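PDB 5FX8: linoleate 11-lipoxygenase, which oxygenates linoleic and alpha-linolenic acids at a catalytic manganese ion, giving 11S- and 13R-hydroperoxy fatty acids, the 11S-hydroperoxide then being converted into the 13R product. Local coordinates for residues T81-G86 against A327-G332; L136-H141 against S490-L495; G149-M154 against M600-T605; L321-Y326 against P613-V618. One frame throughout, in Å; residues are numbered along the deposited sequence.

From the N terminus, residues 81-86 close the first long loop by meeting 327-332 (contact 1). Residues 136-141 and 149-154, in the loop after helix 86-124, find their partners much later, at 490-495 (contact 2) and 600-605 (contact 3). Residues 321-326 meet the C-terminal tail, 613-618 (contact 4). Every pair of contacts crosses and none nests, so earlier segments are tied to middle and C-terminal ones throughout. Contacts 1 and 4 touch beside the manganese site, where Ile328 packs on Val618 and Tyr83 lies against Tyr326. Contacts 2 and 3 also adjoin, through Ile150 on Tyr138 and Val492; contact 3 lies across the chain's centre from contact 1.

Contact 1 (T81-G86 against A327-G332); sequences TFYPTG and AIRPVG
Tyr83 and Arg329 mark the nearest approach of the two backbones, with their CA atoms 8.4 Å apart, so side chains must bridge the gap. Residues 83-85 are extended, while the 327-332 backbone coils helically, Gly332 N bonding to Ile328 O. Arg329 reaches across: its NH1 donates to Thr81 O at 2.8 Å and 167°, with the acceptor in the guanidinium plane. NH2 makes a weak bond to Phe82 O (3.2 Å) and lies 3.4 Å from CG2 of Thr81. Strand 83-85 pairs antiparallel with strand 71-73, and the arginine thus ties this small N-terminal hairpin to helix 328-336, its side chain about 6 Å from that of the metal ligand His294 on helix 268-305. Tyr83 slides past Arg329 in the opposite direction; its CG is anti to the backbone N (chi1 -175°), and CB sits over the centre of one guanidinium face. The two planes stand 78° apart, and Arg329 NE lies at the ring edge, 3.6 Å from CD1. Further out, Tyr83 OH meets Pro330 CG at 3.3 Å and hydrogen-bonds to Tyr326 O. Arg329 also forms a salt bridge through NE with Glu298 and donates from NH1 to Thr76 O.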
# COMPACT_ATOMS: atom_id res chain seq x y z
N THR A 81 2.04 20.97 -2.35
CA THR A 81 3.45 21.04 -2.05
C THR A 81 4.25 21.03 -3.35
O THR A 81 3.82 20.45 -4.34
CB THR A 81 3.80 19.83 -1.15
OG1 THR A 81 3.46 20.10 0.20
CG2 THR A 81 5.18 19.48 -1.23
N PHE A 82 5.40 21.69 -3.35
CA PHE A 82 6.27 21.67 -4.51
C PHE A 82 6.69 20.23 -4.82
O PHE A 82 6.94 19.43 -3.93
CB PHE A 82 7.52 22.53 -4.26
CG PHE A 82 7.25 24.01 -4.06
CD1 PHE A 82 6.37 24.70 -4.88
CD2 PHE A 82 7.91 24.72 -3.06
CE1 PHE A 82 6.16 26.06 -4.70
CE2 PHE A 82 7.68 26.09 -2.87
CZ PHE A 82 6.81 26.74 -3.69
N TYR A 83 6.77 19.92 -6.09
CA TYR A 83 7.30 18.65 -6.59
C TYR A 83 8.63 18.91 -7.27
O TYR A 83 8.79 19.94 -7.92
CB TYR A 83 6.32 17.99 -7.56
CG TYR A 83 6.73 16.62 -8.01
CD1 TYR A 83 6.43 15.50 -7.26
CD2 TYR A 83 7.44 16.44 -9.18
CE1 TYR A 83 6.80 14.27 -7.67
CE2 TYR A 83 7.81 15.22 -9.58
CZ TYR A 83 7.50 14.14 -8.84
OH TYR A 83 7.89 12.91 -9.27
N PRO A 84 9.61 18.04 -7.11
CA PRO A 84 10.95 18.34 -7.62
C PRO A 84 11.00 18.37 -9.12
O PRO A 84 10.46 17.50 -9.80
CB PRO A 84 11.81 17.19 -7.07
CG PRO A 84 10.91 16.17 -6.74
CD PRO A 84 9.64 16.83 -6.28
N THR A 85 11.70 19.36 -9.63
CA THR A 85 11.96 19.43 -11.06
C THR A 85 13.44 19.69 -11.25
O THR A 85 14.21 19.48 -10.31
CB THR A 85 11.08 20.50 -11.70
OG1 THR A 85 11.19 20.40 -13.11
CG2 THR A 85 11.49 21.89 -11.24
N GLY A 86 13.87 20.11 -12.44
CA GLY A 86 15.28 20.20 -12.76
C GLY A 86 15.83 18.89 -13.29
O GLY A 86 15.19 17.85 -13.25
N ALA A 327 7.34 8.62 -7.22
CA ALA A 327 6.50 8.02 -8.23
C ALA A 327 5.03 8.30 -8.03
O ALA A 327 4.28 8.30 -9.01
CB ALA A 327 6.74 6.51 -8.25
N ILE A 328 4.58 8.60 -6.81
CA ILE A 328 3.15 8.57 -6.53
C ILE A 328 2.42 9.70 -7.25
O ILE A 328 1.33 9.50 -7.79
CB ILE A 328 2.88 8.57 -5.02
CG1 ILE A 328 3.60 7.41 -4.34
CG2 ILE A 328 1.39 8.43 -4.73
CD1 ILE A 328 3.24 6.07 -4.87
N ARG A 329 2.99 10.91 -7.28
CA ARG A 329 2.32 11.98 -8.01
C ARG A 329 2.30 11.74 -9.53
O ARG A 329 1.22 11.87 -10.14
CB ARG A 329 2.92 13.33 -7.62
CG ARG A 329 2.59 13.70 -6.19
CD ARG A 329 2.59 15.21 -5.94
NE ARG A 329 3.60 15.64 -4.96
CZ ARG A 329 3.79 16.89 -4.57
NH1 ARG A 329 3.04 17.86 -5.04
NH2 ARG A 329 4.72 17.16 -3.69
N PRO A 330 3.40 11.39 -10.20
CA PRO A 330 3.31 11.12 -11.64
C PRO A 330 2.40 9.97 -12.02
O PRO A 330 1.65 10.05 -13.01
CB PRO A 330 4.76 10.81 -12.01
CG PRO A 330 5.53 11.40 -11.00
CD PRO A 330 4.79 11.36 -9.74
N VAL A 331 2.49 8.86 -11.28
CA VAL A 331 1.70 7.68 -11.61
C VAL A 331 0.23 7.97 -11.35
O VAL A 331 -0.64 7.67 -12.18
CB VAL A 331 2.20 6.47 -10.81
CG1 VAL A 331 1.25 5.29 -10.92
CG2 VAL A 331 3.58 6.06 -11.29
N GLY A 332 -0.06 8.60 -10.21
CA GLY A 332 -1.43 8.95 -9.90
C GLY A 332 -2.03 9.91 -10.91
O GLY A 332 -3.18 9.76 -11.31

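Contact 2 (L136-H141 against S490-L495); sequences LLYNGH and SGVLPL
Tyr138 reaches from one loop to the other and ends on the backbone of Val492 and Leu493. Its CB carries the ring with CG anti to the carbonyl carbon (chi1 -64°), and CG is packed by Ile150 from the segment 149-154. One ring face, toward its rim, receives CB of the preceding Leu137. Farther out, CE2 touches Val492 CG1 at 3.9 Å, and the carbonyl O of Leu493 lies near the ring plane at the edge, 3.5 Å from CE2. CZ is also within van der Waals range of Val492 CG1. The hydroxyl does the polar work: OH accepts the amide hydrogen of Leu493 N at 2.9 Å, a fairly straight bond of 162°, and donates to a water 2.7 Å away. That water in turn donates to Gly491 O (2.8 Å), which also accepts from Gln532 NE2. Both roles of the phenol are therefore used inside a buried contact, and its oxygen meets residues 491-493, which have no regular structure, just after helix 485-490 has ended and before the cis peptide leading into Pro494. Beside the tyrosine, Leu137 CD2 meets Leu493 CD1 at 3.6 Å, extending the contact with a purely apolar pair. The 136-141 segment itself turns back sharply, through a type II turn from Tyr138 to His141. Helix 526-539 packs on both segments, with Ala529 on Leu137 and Leu493 and Val533 on Tyr138, while Ile122 of helix 86-124 packs on Leu137.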
# COMPACT_ATOMS: atom_id res chain seq x y z
N LEU A 136 -20.23 -13.14 -1.39
CA LEU A 136 -19.65 -13.88 -2.50
C LEU A 136 -18.50 -13.12 -3.13
O LEU A 136 -17.61 -13.72 -3.72
CB LEU A 136 -20.71 -14.15 -3.56
CG LEU A 136 -21.97 -14.87 -3.10
CD1 LEU A 136 -23.03 -14.65 -4.12
CD2 LEU A 136 -21.67 -16.32 -2.94
N LEU A 137 -18.50 -11.81 -3.00
CA LEU A 137 -17.39 -11.01 -3.46
C LEU A 137 -16.07 -11.36 -2.78
O LEU A 137 -15.01 -11.16 -3.36
CB LEU A 137 -17.78 -9.57 -3.22
CG LEU A 137 -17.16 -8.42 -3.96
CD1 LEU A 137 -17.27 -8.65 -5.41
CD2 LEU A 137 -17.97 -7.23 -3.52
N TYR A 138 -16.11 -11.92 -1.57
CA TYR A 138 -14.92 -12.07 -0.74
C TYR A 138 -14.61 -13.50 -0.34
O TYR A 138 -13.45 -13.87 -0.23
CB TYR A 138 -15.09 -11.22 0.53
CG TYR A 138 -15.18 -9.73 0.29
CD1 TYR A 138 -14.07 -9.02 -0.13
CD2 TYR A 138 -16.35 -9.05 0.50
CE1 TYR A 138 -14.14 -7.70 -0.34
CE2 TYR A 138 -16.42 -7.72 0.29
CZ TYR A 138 -15.31 -7.04 -0.13
OH TYR A 138 -15.34 -5.70 -0.34
N ASN A 139 -15.61 -14.33 -0.10
CA ASN A 139 -15.35 -15.65 0.45
C ASN A 139 -14.59 -16.49 -0.55
O ASN A 139 -15.09 -16.80 -1.62
CB ASN A 139 -16.66 -16.33 0.81
CG ASN A 139 -17.34 -15.65 1.95
OD1 ASN A 139 -16.72 -14.87 2.68
ND2 ASN A 139 -18.63 -15.91 2.12
N GLY A 140 -13.37 -16.86 -0.19
CA GLY A 140 -12.59 -17.75 -1.01
C GLY A 140 -11.81 -17.08 -2.11
O GLY A 140 -11.14 -17.77 -2.87
N HIS A 141 -11.88 -15.77 -2.21
CA HIS A 141 -11.26 -15.06 -3.31
C HIS A 141 -10.18 -14.15 -2.79
O HIS A 141 -10.03 -13.93 -1.58
CB HIS A 141 -12.29 -14.26 -4.11
CG HIS A 141 -13.31 -15.11 -4.80
ND1 HIS A 141 -13.02 -15.89 -5.90
CD2 HIS A 141 -14.63 -15.31 -4.54
CE1 HIS A 141 -14.10 -16.53 -6.28
NE2 HIS A 141 -15.09 -16.19 -5.48
N SER A 490 -11.79 -0.05 4.88
CA SER A 490 -12.47 1.19 4.52
C SER A 490 -13.36 1.06 3.30
O SER A 490 -14.26 1.88 3.10
CB SER A 490 -11.46 2.28 4.18
OG SER A 490 -10.68 2.59 5.27
N GLY A 491 -13.04 0.13 2.40
CA GLY A 491 -13.80 -0.03 1.20
C GLY A 491 -14.33 -1.44 1.02
O GLY A 491 -14.31 -1.97 -0.08
N VAL A 492 -14.82 -2.04 2.09
CA VAL A 492 -15.40 -3.36 2.04
C VAL A 492 -16.88 -3.21 1.79
O VAL A 492 -17.55 -2.45 2.48
CB VAL A 492 -15.11 -4.11 3.35
CG1 VAL A 492 -15.79 -5.47 3.39
CG2 VAL A 492 -13.65 -4.27 3.47
N LEU A 493 -17.37 -3.89 0.75
CA LEU A 493 -18.79 -3.89 0.37
C LEU A 493 -19.56 -4.85 1.26
O LEU A 493 -19.08 -5.91 1.63
CB LEU A 493 -18.96 -4.25 -1.11
CG LEU A 493 -18.47 -3.15 -2.06
CD1 LEU A 493 -18.33 -3.60 -3.47
CD2 LEU A 493 -19.36 -1.94 -2.06
N PRO A 494 -20.81 -4.52 1.55
CA PRO A 494 -21.61 -3.46 0.96
C PRO A 494 -21.63 -2.19 1.75
O PRO A 494 -22.18 -1.21 1.28
CB PRO A 494 -22.99 -4.08 0.96
CG PRO A 494 -22.99 -4.86 2.18
CD PRO A 494 -21.65 -5.47 2.28
N LEU A 495 -21.05 -2.22 2.95
CA LEU A 495 -21.12 -1.06 3.82
C LEU A 495 -20.31 0.12 3.32
O LEU A 495 -20.60 1.26 3.70
CB LEU A 495 -20.66 -1.45 5.23
CG LEU A 495 -21.82 -1.56 6.24
CD1 LEU A 495 -22.42 -0.21 6.44
CD2 LEU A 495 -22.91 -2.49 5.76
O HOH W 1 -12.95 -4.46 -0.16

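Contact 3 (G149-M154 against M600-T605); sequences GISKGM and MPFVWT. With NAG (2-acetamido-2-deoxy-beta-D-glucopyranose), chain D.
Phe602, Val603 and Lys152 bury the largest areas here, and the two backbones run close, with Gly153 CA and Phe602 CA 4.3 Å apart. Lys152 contributes its carbonyl, which accepts from Val603 N at 2.7 Å and 163°, the donor lying nearly along the C=O axis. The same oxygen has the CA of Phe602 3.1 Å away as a CA-H...O contact. CB of Lys152 also packs on Val603 CG2, whereas its aliphatic chain bends at chi2 and the ammonium end leads away from the contact. A type II turn spans Ser151 to Met154, closed by Met154 N on Ser151 O, with Gly153 in the positive-phi position (97°) facing Pro601 and Phe602. In the fold this turn joins the loop between helices 86-124 and 161-166 to the long C-terminal segment after helix 566-587. The glycan on Asn157 sits at the border, its first sugar having C1 at 3.4 Å from Pro601 O, an oxygen that also accepts from Asn157 ND2. Val603 O accepts two bonds, one from Ser151 OG at 2.7 Å, from above the carbonyl plane, and one from a water that also accepts from Lys152 N. The hydroxyl also lies at the edge of the Phe602 ring, 3.1 Å from CD2. Over one ring face comes the methyl of Met154, CE being 3.6 Å from the centroid in a CH-pi contact, with SD further off in a Met-aromatic relation; the chain bends at chi2 and chi3, and chi3 (68°) sets CE over the ring.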
# COMPACT_ATOMS: atom_id res chain seq x y z
N GLY A 149 -6.59 -11.81 3.85
CA GLY A 149 -8.02 -11.72 3.80
C GLY A 149 -8.53 -10.37 4.24
O GLY A 149 -7.76 -9.52 4.69
N ILE A 150 -9.83 -10.13 4.11
CA ILE A 150 -10.41 -8.88 4.57
C ILE A 150 -10.81 -9.03 6.03
O ILE A 150 -10.83 -10.14 6.57
CB ILE A 150 -11.62 -8.47 3.71
CG1 ILE A 150 -12.79 -9.39 4.00
CG2 ILE A 150 -11.27 -8.53 2.25
CD1 ILE A 150 -14.07 -8.88 3.45
N SER A 151 -11.18 -7.92 6.65
CA SER A 151 -11.35 -7.81 8.09
C SER A 151 -12.28 -8.87 8.66
O SER A 151 -13.47 -8.95 8.29
CB SER A 151 -11.87 -6.43 8.45
OG SER A 151 -11.75 -6.20 9.84
N LYS A 152 -11.74 -9.65 9.59
CA LYS A 152 -12.54 -10.59 10.34
C LYS A 152 -13.62 -9.83 11.07
O LYS A 152 -13.32 -8.92 11.86
CB LYS A 152 -11.68 -11.39 11.31
CG LYS A 152 -11.26 -12.75 10.81
CD LYS A 152 -9.94 -12.72 10.06
CE LYS A 152 -9.35 -14.13 9.97
NZ LYS A 152 -8.03 -14.21 9.28
N GLY A 153 -14.87 -10.16 10.76
CA GLY A 153 -16.03 -9.58 11.38
C GLY A 153 -16.64 -8.46 10.59
O GLY A 153 -17.73 -8.01 10.95
N MET A 154 -15.98 -7.99 9.55
CA MET A 154 -16.53 -6.88 8.78
C MET A 154 -17.77 -7.32 8.00
O MET A 154 -18.67 -6.51 7.77
CB MET A 154 -15.44 -6.30 7.87
CG MET A 154 -15.78 -4.98 7.19
SD MET A 154 -15.97 -3.62 8.36
CE MET A 154 -14.30 -3.46 8.92
N MET A 600 -14.39 -3.83 19.53
CA MET A 600 -14.95 -3.64 18.21
C MET A 600 -15.44 -4.96 17.66
O MET A 600 -14.83 -5.99 17.89
CB MET A 600 -13.92 -3.10 17.22
CG MET A 600 -13.47 -1.73 17.41
SD MET A 600 -12.37 -1.23 16.07
CE MET A 600 -12.26 0.43 16.56
N PRO A 601 -16.46 -4.93 16.83
CA PRO A 601 -16.97 -6.16 16.23
C PRO A 601 -16.20 -6.62 15.00
O PRO A 601 -16.72 -7.44 14.24
CB PRO A 601 -18.41 -5.81 15.87
CG PRO A 601 -18.72 -4.61 16.66
CD PRO A 601 -17.46 -3.86 16.76
N PHE A 602 -15.00 -6.10 14.79
CA PHE A 602 -14.13 -6.59 13.73
C PHE A 602 -12.68 -6.52 14.19
O PHE A 602 -12.33 -5.77 15.10
CB PHE A 602 -14.31 -5.82 12.41
CG PHE A 602 -13.87 -4.38 12.45
CD1 PHE A 602 -14.69 -3.39 12.98
CD2 PHE A 602 -12.66 -4.01 11.91
CE1 PHE A 602 -14.30 -2.07 13.00
CE2 PHE A 602 -12.27 -2.71 11.92
CZ PHE A 602 -13.10 -1.72 12.48
N VAL A 603 -11.85 -7.32 13.54
CA VAL A 603 -10.43 -7.38 13.82
C VAL A 603 -9.71 -6.42 12.89
O VAL A 603 -9.81 -6.54 11.67
CB VAL A 603 -9.89 -8.80 13.65
CG1 VAL A 603 -8.44 -8.78 13.86
CG2 VAL A 603 -10.55 -9.72 14.62
N TRP A 604 -8.97 -5.49 13.47
CA TRP A 604 -8.31 -4.42 12.74
C TRP A 604 -6.80 -4.61 12.90
O TRP A 604 -6.32 -4.80 14.01
CB TRP A 604 -8.78 -3.07 13.27
CG TRP A 604 -8.19 -1.90 12.59
CD1 TRP A 604 -8.51 -1.42 11.36
CD2 TRP A 604 -7.18 -1.03 13.10
NE1 TRP A 604 -7.76 -0.33 11.07
CE2 TRP A 604 -6.93 -0.07 12.12
CE3 TRP A 604 -6.46 -0.99 14.29
CZ2 TRP A 604 -5.98 0.94 12.29
CZ3 TRP A 604 -5.51 0.01 14.47
CH2 TRP A 604 -5.29 0.96 13.48
N THR A 605 -6.08 -4.59 11.77
CA THR A 605 -4.67 -4.95 11.76
C THR A 605 -3.85 -4.05 10.86
O THR A 605 -2.81 -4.46 10.35
CB THR A 605 -4.45 -6.38 11.28
OG1 THR A 605 -4.94 -6.50 9.95
CG2 THR A 605 -5.16 -7.36 12.17
C1 NAG D . -18.35 -10.33 15.00
C2 NAG D . -19.23 -10.77 16.19
C3 NAG D . -18.65 -12.01 16.87
C4 NAG D . -18.30 -13.08 15.85
C5 NAG D . -17.43 -12.48 14.77
C6 NAG D . -17.04 -13.47 13.71
C7 NAG D . -20.53 -9.05 17.37
C8 NAG D . -20.50 -7.98 18.42
N2 NAG D . -19.38 -9.70 17.16
O3 NAG D . -19.61 -12.51 17.80
O4 NAG D . -17.61 -14.15 16.48
O5 NAG D . -18.14 -11.42 14.12
O6 NAG D . -18.04 -13.58 12.72
O7 NAG D . -21.54 -9.31 16.74
O HOH W 2 -8.73 -8.89 10.21

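Contact 4 (L321-Y326 against P613-V618); sequences LMYQAY and PFFLSV. With MN (manganese (II) ion), chain I.
Tyr323 and Phe615 form the centre of the contact as a T-shaped pair: the tyrosine edge points at the phenylalanine face, centroids 5.0 Å apart and planes at 73°. CD2 of Tyr323 stands over the middle of that face, while the CB atoms of the two residues are 3.9 Å apart. Phe615 CG, held between backbone N and carbonyl carbon (chi1 59°), and Tyr323 CG, anti to its backbone N (chi1 -173°), set the two side chains side by side, pointing the same way. Phe615 CD1 in turn covers the centre of one face of Phe614, whose CE1 touches Tyr323 CB. Gln324, next in the type II turn Met322-Ala325, lays its CG over the Tyr323 ring; an extended chain carries CD to Phe615 CE2, which it meets obliquely at 4.2 Å. Ala325 CB also approaches Leu616 CD1. No direct hydrogen bond joins the segments. One water donates to Leu321 O and Tyr323 O, both at 2.8 Å, and accepts from Leu616 N; another links Gln324 OE1 to Ser617 O, while Gln324 NE2 bonds to Asp103. Aromatic packing and bridging waters thus seat the C-terminal tail, whose last residue, Val618, binds manganese through O at 1.9 Å alongside His290, His294, His478 and Asn482, consistent with a role in placing that terminal ligand.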
# COMPACT_ATOMS: atom_id res chain seq x y z
N LEU A 321 13.53 6.07 3.87
CA LEU A 321 12.10 6.14 4.16
C LEU A 321 11.29 6.67 2.97
O LEU A 321 10.10 6.39 2.88
CB LEU A 321 11.84 7.03 5.38
CG LEU A 321 12.37 6.64 6.75
CD1 LEU A 321 12.29 7.85 7.57
CD2 LEU A 321 11.51 5.59 7.32
N MET A 322 11.90 7.46 2.09
CA MET A 322 11.25 8.01 0.92
C MET A 322 11.50 7.18 -0.32
O MET A 322 11.43 7.70 -1.44
CB MET A 322 11.72 9.44 0.68
CG MET A 322 11.42 10.39 1.77
SD MET A 322 9.69 10.58 2.04
CE MET A 322 9.79 9.84 3.60
N TYR A 323 11.85 5.91 -0.13
CA TYR A 323 11.98 4.98 -1.22
C TYR A 323 10.75 5.06 -2.13
O TYR A 323 9.61 5.06 -1.66
CB TYR A 323 12.17 3.58 -0.67
CG TYR A 323 12.47 2.55 -1.71
CD1 TYR A 323 13.48 2.74 -2.62
CD2 TYR A 323 11.75 1.37 -1.77
CE1 TYR A 323 13.75 1.79 -3.57
CE2 TYR A 323 12.01 0.43 -2.68
CZ TYR A 323 13.01 0.64 -3.60
OH TYR A 323 13.28 -0.33 -4.55
N GLN A 324 11.01 5.19 -3.42
CA GLN A 324 10.04 5.26 -4.50
C GLN A 324 9.03 6.39 -4.34
O GLN A 324 8.06 6.42 -5.10
CB GLN A 324 9.29 3.94 -4.66
CG GLN A 324 10.15 2.80 -5.08
CD GLN A 324 9.35 1.59 -5.48
OE1 GLN A 324 8.19 1.71 -5.82
NE2 GLN A 324 9.97 0.44 -5.45
N ALA A 325 9.20 7.31 -3.39
CA ALA A 325 8.09 8.20 -3.06
C ALA A 325 7.73 9.12 -4.22
O ALA A 325 6.58 9.52 -4.35
CB ALA A 325 8.37 9.03 -1.82
N TYR A 326 8.70 9.45 -5.06
CA TYR A 326 8.47 10.44 -6.10
C TYR A 326 7.74 9.88 -7.30
O TYR A 326 7.53 10.60 -8.28
CB TYR A 326 9.79 11.03 -6.51
CG TYR A 326 10.35 11.91 -5.45
CD1 TYR A 326 9.67 13.04 -5.06
CD2 TYR A 326 11.56 11.63 -4.87
CE1 TYR A 326 10.18 13.86 -4.12
CE2 TYR A 326 12.08 12.44 -3.92
CZ TYR A 326 11.38 13.56 -3.55
OH TYR A 326 11.87 14.42 -2.61
N PRO A 613 4.61 -2.04 4.17
CA PRO A 613 5.93 -1.62 3.74
C PRO A 613 6.42 -0.46 4.58
O PRO A 613 5.65 0.25 5.21
CB PRO A 613 5.69 -1.16 2.29
CG PRO A 613 4.36 -0.71 2.29
CD PRO A 613 3.58 -1.55 3.24
N PHE A 614 7.74 -0.24 4.53
CA PHE A 614 8.36 0.85 5.27
C PHE A 614 8.32 2.17 4.51
O PHE A 614 8.82 3.18 5.02
CB PHE A 614 9.81 0.51 5.65
CG PHE A 614 10.74 0.41 4.48
CD1 PHE A 614 11.28 1.54 3.89
CD2 PHE A 614 11.08 -0.82 3.96
CE1 PHE A 614 12.10 1.44 2.81
CE2 PHE A 614 11.90 -0.92 2.88
CZ PHE A 614 12.42 0.21 2.31
N PHE A 615 7.78 2.20 3.30
CA PHE A 615 7.81 3.38 2.45
C PHE A 615 6.42 3.60 1.91
O PHE A 615 5.53 2.77 2.10
CB PHE A 615 8.84 3.22 1.32
CG PHE A 615 8.57 2.03 0.43
CD1 PHE A 615 8.90 0.74 0.84
CD2 PHE A 615 7.99 2.21 -0.83
CE1 PHE A 615 8.64 -0.36 0.01
CE2 PHE A 615 7.75 1.11 -1.67
CZ PHE A 615 8.06 -0.16 -1.25
N LEU A 616 6.24 4.74 1.24
CA LEU A 616 4.96 5.14 0.63
C LEU A 616 4.82 4.44 -0.72
O LEU A 616 5.18 4.98 -1.76
CB LEU A 616 4.89 6.66 0.50
CG LEU A 616 5.03 7.56 1.75
CD1 LEU A 616 5.40 8.98 1.37
CD2 LEU A 616 3.80 7.60 2.62
N SER A 617 4.27 3.23 -0.72
CA SER A 617 4.35 2.37 -1.89
C SER A 617 3.23 2.59 -2.90
O SER A 617 3.40 2.23 -4.07
CB SER A 617 4.41 0.90 -1.46
OG SER A 617 3.15 0.40 -1.09
N VAL A 618 2.11 3.20 -2.52
CA VAL A 618 1.06 3.52 -3.47
C VAL A 618 0.41 4.88 -3.22
O VAL A 618 0.23 5.31 -2.06
CB VAL A 618 -0.02 2.42 -3.50
CG1 VAL A 618 0.53 1.17 -4.14
CG2 VAL A 618 -0.50 2.12 -2.09
MN MN I . -0.95 6.39 -0.98
O HOH W 3 8.56 6.37 0.55
O HOH W 4 5.51 0.84 -4.71
O HOH W 5 -2.07 6.85 -3.09